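PDB 2EIG: lectin from Lotus tetragonolobus, which binds L-fucosyl-containing sugars as a metal-dependent legume seed lectin, with calcium and manganese held in each subunit. Local coordinates for the interface of chains A and B. Coordinates in Å, arbitrary orientation; residue numbers count along the deposited sequence, not the author numbering. Chains: chain A/B, lectin.

The interface of chains A and B. Residues chain A 101, 126, 142-144; chain B 110-111, 141.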
# COMPACT_ATOMS: atom_id res chain seq x y z
N TYR A 101 0.20 13.09 24.79
CA TYR A 101 -0.94 13.22 23.84
C TYR A 101 -0.70 14.27 22.76
O TYR A 101 -1.51 14.43 21.85
CB TYR A 101 -2.24 13.48 24.57
CG TYR A 101 -2.60 12.32 25.45
CD1 TYR A 101 -3.03 11.10 24.87
CD2 TYR A 101 -2.45 12.40 26.85
CE1 TYR A 101 -3.32 9.98 25.66
CE2 TYR A 101 -2.74 11.28 27.66
CZ TYR A 101 -3.18 10.08 27.06
OH TYR A 101 -3.49 8.94 27.80
N TRP A 126 2.00 3.61 25.47
CA TRP A 126 1.36 3.20 24.24
C TRP A 126 2.33 3.28 23.07
O TRP A 126 2.01 2.94 21.93
CB TRP A 126 0.17 4.12 23.97
CG TRP A 126 0.59 5.63 24.01
CD1 TRP A 126 1.27 6.30 23.05
CD2 TRP A 126 0.35 6.57 25.08
NE1 TRP A 126 1.45 7.62 23.43
CE2 TRP A 126 0.89 7.81 24.67
CE3 TRP A 126 -0.26 6.48 26.33
CZ2 TRP A 126 0.82 8.95 25.46
CZ3 TRP A 126 -0.32 7.61 27.13
CH2 TRP A 126 0.24 8.84 26.68
N SER A 142 -5.42 8.13 16.52
CA SER A 142 -4.97 7.57 17.79
C SER A 142 -3.54 8.05 18.08
O SER A 142 -2.81 8.36 17.15
CB SER A 142 -5.03 6.05 17.65
OG SER A 142 -4.41 5.43 18.75
N ILE A 143 -3.18 8.11 19.36
CA ILE A 143 -1.81 8.40 19.82
C ILE A 143 -0.92 7.18 19.65
O ILE A 143 0.31 7.28 19.65
CB ILE A 143 -1.79 8.90 21.33
CG1 ILE A 143 -0.60 9.83 21.60
CG2 ILE A 143 -1.83 7.69 22.35
CD1 ILE A 143 -0.40 11.04 20.58
N MET A 144 -1.53 6.00 19.48
CA MET A 144 -0.71 4.85 19.14
C MET A 144 -0.50 4.78 17.67
O MET A 144 -1.45 4.58 16.89
CB MET A 144 -1.34 3.53 19.62
CG MET A 144 -1.32 3.41 21.06
SD MET A 144 -2.94 2.90 21.60
CE MET A 144 -3.82 4.46 21.43
N SER B 110 -9.30 7.70 24.47
CA SER B 110 -7.99 7.20 24.49
C SER B 110 -7.78 6.25 23.45
O SER B 110 -7.71 6.58 22.27
CB SER B 110 -6.97 8.25 24.49
OG SER B 110 -7.30 9.03 23.34
N GLN B 111 -7.58 5.01 23.81
CA GLN B 111 -6.40 4.40 24.31
C GLN B 111 -6.73 2.98 23.76
O GLN B 111 -5.92 2.05 23.80
CB GLN B 111 -6.17 4.49 25.80
CG GLN B 111 -4.73 4.95 26.17
CD GLN B 111 -3.92 5.55 25.00
OE1 GLN B 111 -4.20 6.65 24.51
NE2 GLN B 111 -2.91 4.81 24.56
N ASN B 141 -7.89 0.98 16.26
CA ASN B 141 -7.73 1.82 17.48
C ASN B 141 -8.66 3.04 17.52
O ASN B 141 -8.45 3.89 18.34
CB ASN B 141 -6.29 2.32 17.71
CG ASN B 141 -5.30 1.20 17.86
OD1 ASN B 141 -4.08 1.39 17.66
ND2 ASN B 141 -5.78 0.04 18.23
O HOH W 1 -5.45 8.05 21.31
O HOH W 2 -3.26 3.13 15.94
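In this two-fold symmetric contact of a legume lectin, part of the deposited tetramer and possibly a biological interface, loops of both chains meet, with A:Tyr101 at the end of the 3-10 helix 99-101: A:Ile143 takes a helical conformation between the extended A:Ser142 and A:Met144, and B:Ser110 and B:Asn141 both take positive phi. B:Gln111, the main intruder, loses 84 Å² of surface to chain A. Its chain is bent at chi2 (15°, nearly eclipsed), which swings the carboxamide into a pocket walled by A:Tyr101, A:Trp126, A:Ile143 and A:Met144. The side chains of B:Gln111 and A:Trp126 cross at about a right angle, the amide plane inclined 46° to the indole; B:Gln111 NE2 sits 3.2 Å from A:Trp126 CB, and OE1 lies above the rim of the indole. A:Tyr101 and B:Gln111 reach toward each other tip to tip, and B:Gln111 OE1 lies at the ring edge, in its plane, 3.6 Å from A:Tyr101 CE1. A:Ile143 CG2 touches B:Gln111 OE1 at 3.4 Å while covering part of one indole face. A:Met144, bent at chi2 and chi3, crosses the glutamine obliquely and sets its methyl CE 3.7 Å from the amide carbon CD of B:Gln111. No N or O of one side comes within bonding distance of the other in this patch, so packing appears to place the amide, and water supplies the polar links. Water 1 accepts the N-H of A:Ile143 (N to water O 3.0 Å, 166° at H) and also meets the carbonyl O and hydroxyl OG of B:Ser110. Water 2 joins A:Met144 O to the side-chain oxygen OD1 of B:Asn141. Alongside, A:Ser142 OG, anti to its own backbone N, accepts the N-H of A:Met144 (N to OG 3.0 Å), which braces the loop, while A:Ser142 CB packs against B:Asn141 CB.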